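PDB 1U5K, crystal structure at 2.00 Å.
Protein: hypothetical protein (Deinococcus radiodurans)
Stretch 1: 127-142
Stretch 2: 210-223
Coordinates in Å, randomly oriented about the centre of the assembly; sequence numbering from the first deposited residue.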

# COMPACT_ATOMS: atom_id res chain seq x y z
N PRO A 127 -20.94 8.05 17.07
CA PRO A 127 -20.88 9.35 16.38
C PRO A 127 -19.52 9.76 15.80
O PRO A 127 -19.52 10.46 14.80
CB PRO A 127 -21.34 10.36 17.43
CG PRO A 127 -21.81 9.62 18.64
CD PRO A 127 -21.61 8.16 18.37
N ASP A 128 -18.41 9.31 16.39
CA ASP A 128 -17.06 9.75 16.03
C ASP A 128 -16.21 8.51 15.72
O ASP A 128 -15.46 8.01 16.57
CB ASP A 128 -16.52 10.55 17.21
CG ASP A 128 -15.24 11.27 16.91
OD1 ASP A 128 -14.58 11.01 15.87
OD2 ASP A 128 -14.82 12.13 17.71
N PRO A 129 -16.38 7.95 14.53
CA PRO A 129 -15.64 6.73 14.19
C PRO A 129 -14.13 6.93 14.13
O PRO A 129 -13.46 5.96 14.50
CB PRO A 129 -16.26 6.27 12.87
CG PRO A 129 -16.83 7.47 12.32
CD PRO A 129 -17.33 8.32 13.46
N GLU A 130 -13.62 8.11 13.80
CA GLU A 130 -12.18 8.33 13.87
C GLU A 130 -11.69 8.06 15.29
O GLU A 130 -10.64 7.43 15.48
CB GLU A 130 -11.75 9.74 13.44
CG GLU A 130 -10.24 9.88 13.46
CD GLU A 130 -9.71 11.28 13.27
OE1 GLU A 130 -10.53 12.20 13.47
OE2 GLU A 130 -8.53 11.49 12.90
N TRP A 131 -12.44 8.53 16.28
CA TRP A 131 -12.04 8.40 17.67
C TRP A 131 -12.09 6.93 18.10
O TRP A 131 -11.23 6.46 18.85
CB TRP A 131 -12.84 9.29 18.63
CG TRP A 131 -12.28 9.25 20.01
CD1 TRP A 131 -12.91 8.80 21.13
CD2 TRP A 131 -10.97 9.63 20.43
NE1 TRP A 131 -12.07 8.87 22.21
CE2 TRP A 131 -10.87 9.39 21.81
CE3 TRP A 131 -9.85 10.17 19.77
CZ2 TRP A 131 -9.71 9.64 22.55
CZ3 TRP A 131 -8.70 10.38 20.48
CH2 TRP A 131 -8.64 10.15 21.86
N VAL A 132 -13.10 6.21 17.64
CA VAL A 132 -13.15 4.77 17.91
C VAL A 132 -11.86 4.13 17.38
O VAL A 132 -11.21 3.34 18.08
CB VAL A 132 -14.39 4.11 17.29
CG1 VAL A 132 -14.45 2.62 17.54
CG2 VAL A 132 -15.68 4.72 17.86
N ALA A 133 -11.48 4.46 16.16
CA ALA A 133 -10.31 3.83 15.55
C ALA A 133 -9.01 4.19 16.25
O ALA A 133 -8.18 3.31 16.44
CB ALA A 133 -10.24 4.15 14.05
N LEU A 134 -8.83 5.45 16.65
CA LEU A 134 -7.69 5.85 17.45
C LEU A 134 -7.59 5.03 18.73
O LEU A 134 -6.56 4.44 19.04
CB LEU A 134 -7.66 7.35 17.78
CG LEU A 134 -6.93 8.18 16.75
CD1 LEU A 134 -7.18 9.64 17.04
CD2 LEU A 134 -5.43 7.86 16.61
N VAL A 135 -8.70 4.96 19.45
CA VAL A 135 -8.74 4.30 20.74
C VAL A 135 -8.45 2.81 20.61
O VAL A 135 -7.65 2.27 21.36
CB VAL A 135 -10.08 4.54 21.44
CG1 VAL A 135 -10.25 3.63 22.63
CG2 VAL A 135 -10.15 5.99 21.86
N MET A 136 -9.06 2.18 19.61
CA MET A 136 -9.01 0.74 19.43
C MET A 136 -7.64 0.33 18.89
O MET A 136 -7.06 -0.66 19.32
CB MET A 136 -10.13 0.30 18.50
CG MET A 136 -11.52 0.53 19.11
SD MET A 136 -11.77 -0.39 20.61
CE MET A 136 -12.17 -1.86 19.99
N SER A 137 -7.11 1.13 17.97
CA SER A 137 -5.78 0.84 17.45
C SER A 137 -4.70 0.90 18.55
O SER A 137 -3.87 -0.02 18.69
CB SER A 137 -5.59 1.63 16.15
OG SER A 137 -5.23 2.96 16.48
N TYR A 138 -4.75 1.89 19.44
CA TYR A 138 -3.82 1.97 20.56
C TYR A 138 -4.03 0.84 21.56
O TYR A 138 -3.08 0.21 22.04
CB TYR A 138 -3.86 3.34 21.25
CG TYR A 138 -2.97 4.40 20.67
CD1 TYR A 138 -3.36 5.11 19.54
CD2 TYR A 138 -1.71 4.68 21.22
CE1 TYR A 138 -2.52 6.07 19.01
CE2 TYR A 138 -0.89 5.67 20.71
CZ TYR A 138 -1.30 6.36 19.59
OH TYR A 138 -0.54 7.36 19.02
N LYS A 139 -5.29 0.52 21.83
CA LYS A 139 -5.61 -0.60 22.69
C LYS A 139 -5.06 -1.92 22.19
O LYS A 139 -4.56 -2.72 22.98
CB LYS A 139 -7.11 -0.73 22.95
CG LYS A 139 -7.43 -1.61 24.14
CD LYS A 139 -7.39 -0.91 25.49
CE LYS A 139 -7.67 -1.90 26.61
NZ LYS A 139 -7.18 -1.44 27.93
N LEU A 140 -5.14 -2.16 20.89
CA LEU A 140 -4.61 -3.39 20.32
C LEU A 140 -3.10 -3.50 20.50
O LEU A 140 -2.58 -4.60 20.52
CB LEU A 140 -4.97 -3.54 18.84
CG LEU A 140 -6.42 -3.85 18.51
CD1 LEU A 140 -6.86 -3.41 17.10
CD2 LEU A 140 -6.74 -5.30 18.76
N LEU A 141 -2.36 -2.40 20.61
CA LEU A 141 -0.94 -2.47 20.93
C LEU A 141 -0.63 -3.30 22.17
O LEU A 141 0.41 -3.98 22.22
CB LEU A 141 -0.33 -1.08 21.09
CG LEU A 141 -0.49 -0.06 19.95
CD1 LEU A 141 0.08 1.30 20.34
CD2 LEU A 141 0.24 -0.59 18.75
N GLY A 142 -1.49 -3.23 23.17
CA GLY A 142 -1.33 -4.01 24.39
C GLY A 142 -1.49 -5.51 24.23
O GLY A 142 -1.09 -6.24 25.13
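Stretch 2 210-223: DRPALWRALEKFVT

Leu134 and Trp215 form the apolar centre. The CA-to-CB bond of each points sideways, but the end of each side chain comes nearer to the other helix. Leu134 CD2 lies over one face of the Trp215 indole, 3.4 Å from the centroid of its six-membered ring and 10° off the ring normal, a CH-pi contact. The Trp215 side chain is a knob in a hole made by Glu130, Ala133, Leu134 and Ser137. Trp215 CH2 reaches 4.0 Å from Ala133 CB. Leu134 CD2 also touches Leu214 CB at 3.9 Å. Leu214 CD1 meets the edge of the Trp131 ring, 4.1 Å from CZ3 of Trp131.

Stretch 2 is helical through Thr223, and the helix runs on later in the chain. It packs on the helix that begins at Pro129 in stretch 1. The two run in roughly the same direction, with a crossing angle of 31° and a closest axial approach of 11.0 Å. The backbones come nearest at Leu134 and Trp215 and at Tyr138 and Leu218, with CA to CA distances of 7.4 Å in both pairs. The contact buries 724 Å², both sides summed.

Toward the C-terminal ends, Leu218 takes over. Leu218 CD1 sits over one face of the Tyr138 ring, 4.3 Å from the centroid. Ser137 OG approaches Leu218 CD2 at 3.2 Å. Leu141 follows one turn after Ser137. Leu141 CD1 is 4.0 Å from Leu218 CD1, and Leu141 CD2 is 3.8 Å from Val222 CG2. Phe221 is a looser neighbour, with Phe221 CD2 at 4.3 Å from Leu141 CD1.

Polar bonds flank this apolar packing. Tyr138 OH donates to Leu214 O at 2.6 Å. Leu214 O also accepts from Leu218 N within its own helix at 3.2 Å, so the tyrosine adds a second bond to a backbone acceptor already in use. Trp215 NE1 donates to Glu130 OE2 at 2.9 Å, which anchors the edge of the indole while its face packs on Leu134.

The other carboxylate oxygen, Glu130 OE1, forms a salt bridge with Arg211 NH1 at 3.0 Å. Arg211 also pairs with Asp128: Arg211 NH2 donates to Asp128 OD2 at 2.8 Å, and Arg211 NH1 to Asp128 OD1 at 3.0 Å. Both acids meet the guanidinium near its plane, while Trp131 CB lies over one face. Asp128 is the N-cap of its helix, and Asp128 OD1 accepts a weak bond from Trp131 N at 3.3 Å. One carboxylate thus caps stretch 1 and binds stretch 2.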

# COMPACT_ATOMS: atom_id res chain seq x y z
N ASP A 210 -5.76 17.92 17.54
CA ASP A 210 -4.67 17.15 18.13
C ASP A 210 -4.52 15.71 17.64
O ASP A 210 -3.57 15.02 18.00
CB ASP A 210 -4.80 17.14 19.65
CG ASP A 210 -4.62 18.51 20.27
OD1 ASP A 210 -3.76 19.29 19.82
OD2 ASP A 210 -5.34 18.90 21.21
N ARG A 211 -5.40 15.28 16.75
CA ARG A 211 -5.39 13.89 16.33
C ARG A 211 -4.27 13.51 15.36
O ARG A 211 -3.75 12.41 15.50
CB ARG A 211 -6.76 13.48 15.81
CG ARG A 211 -7.81 13.40 16.89
CD ARG A 211 -9.16 13.03 16.34
NE ARG A 211 -10.18 13.25 17.34
CZ ARG A 211 -11.46 12.92 17.25
NH1 ARG A 211 -11.92 12.34 16.15
NH2 ARG A 211 -12.26 13.13 18.29
N PRO A 212 -3.91 14.36 14.41
CA PRO A 212 -2.78 14.02 13.52
C PRO A 212 -1.53 13.61 14.31
O PRO A 212 -0.87 12.66 13.91
CB PRO A 212 -2.60 15.29 12.67
CG PRO A 212 -4.00 15.84 12.60
CD PRO A 212 -4.54 15.63 14.01
N ALA A 213 -1.24 14.27 15.43
CA ALA A 213 -0.14 13.88 16.30
C ALA A 213 -0.24 12.43 16.80
O ALA A 213 0.75 11.69 16.80
CB ALA A 213 -0.06 14.81 17.48
N LEU A 214 -1.45 12.05 17.20
CA LEU A 214 -1.76 10.68 17.62
C LEU A 214 -1.60 9.64 16.51
O LEU A 214 -1.03 8.58 16.76
CB LEU A 214 -3.14 10.60 18.24
CG LEU A 214 -3.35 11.44 19.50
CD1 LEU A 214 -4.77 11.30 20.00
CD2 LEU A 214 -2.38 10.95 20.56
N TRP A 215 -2.08 9.95 15.31
CA TRP A 215 -1.92 9.06 14.18
C TRP A 215 -0.45 8.91 13.84
O TRP A 215 0.01 7.82 13.53
CB TRP A 215 -2.69 9.51 12.93
CG TRP A 215 -4.14 9.26 13.03
CD1 TRP A 215 -5.12 10.21 13.04
CD2 TRP A 215 -4.81 7.99 13.17
NE1 TRP A 215 -6.35 9.61 13.16
CE2 TRP A 215 -6.19 8.25 13.23
CE3 TRP A 215 -4.38 6.66 13.25
CZ2 TRP A 215 -7.13 7.25 13.39
CZ3 TRP A 215 -5.33 5.66 13.40
CH2 TRP A 215 -6.69 5.96 13.50
N ARG A 216 0.29 10.01 13.90
CA ARG A 216 1.69 10.00 13.51
C ARG A 216 2.53 9.15 14.44
O ARG A 216 3.36 8.36 14.00
CB ARG A 216 2.26 11.42 13.37
CG ARG A 216 1.90 12.08 12.05
CD ARG A 216 2.78 13.26 11.66
NE ARG A 216 2.78 14.24 12.74
CZ ARG A 216 1.88 15.21 12.87
NH1 ARG A 216 0.91 15.37 11.97
NH2 ARG A 216 1.96 16.03 13.91
N ALA A 217 2.27 9.27 15.74
CA ALA A 217 3.03 8.54 16.73
C ALA A 217 2.77 7.05 16.57
O ALA A 217 3.71 6.25 16.60
CB ALA A 217 2.64 9.02 18.10
N LEU A 218 1.51 6.71 16.35
CA LEU A 218 1.10 5.33 16.11
C LEU A 218 1.84 4.73 14.91
O LEU A 218 2.37 3.63 15.03
CB LEU A 218 -0.42 5.22 15.96
CG LEU A 218 -0.98 3.84 15.65
CD1 LEU A 218 -0.79 2.98 16.86
CD2 LEU A 218 -2.43 3.90 15.17
N GLU A 219 1.90 5.46 13.80
CA GLU A 219 2.54 5.03 12.57
C GLU A 219 4.04 4.78 12.75
O GLU A 219 4.54 3.76 12.31
CB GLU A 219 2.34 6.06 11.45
CG GLU A 219 0.93 6.11 10.90
CD GLU A 219 0.79 7.13 9.77
OE1 GLU A 219 0.87 6.72 8.60
OE2 GLU A 219 0.64 8.34 10.02
N LYS A 220 4.72 5.72 13.40
CA LYS A 220 6.15 5.61 13.65
C LYS A 220 6.45 4.42 14.56
O LYS A 220 7.31 3.59 14.26
CB LYS A 220 6.67 6.90 14.30
CG LYS A 220 8.18 6.98 14.50
CD LYS A 220 9.00 6.61 13.28
CE LYS A 220 9.00 7.60 12.14
NZ LYS A 220 10.10 7.18 11.20
N PHE A 221 5.74 4.36 15.68
CA PHE A 221 5.93 3.28 16.63
C PHE A 221 5.73 1.91 15.99
O PHE A 221 6.59 1.04 16.14
CB PHE A 221 4.98 3.46 17.82
CG PHE A 221 5.10 2.39 18.87
CD1 PHE A 221 6.20 2.35 19.71
CD2 PHE A 221 4.15 1.42 19.01
CE1 PHE A 221 6.31 1.38 20.70
CE2 PHE A 221 4.26 0.44 19.98
CZ PHE A 221 5.34 0.43 20.83
N VAL A 222 4.61 1.70 15.29
CA VAL A 222 4.30 0.39 14.72
C VAL A 222 5.32 -0.02 13.66
O VAL A 222 5.77 -1.16 13.62
CB VAL A 222 2.83 0.29 14.23
CG1 VAL A 222 2.62 -0.97 13.43
CG2 VAL A 222 1.85 0.34 15.40
N THR A 223 5.68 0.90 12.79
CA THR A 223 6.64 0.70 11.71
C THR A 223 8.02 0.43 12.28
O THR A 223 8.73 -0.40 11.72
CB THR A 223 6.65 1.93 10.78
OG1 THR A 223 5.42 1.99 10.05
CG2 THR A 223 7.65 1.70 9.65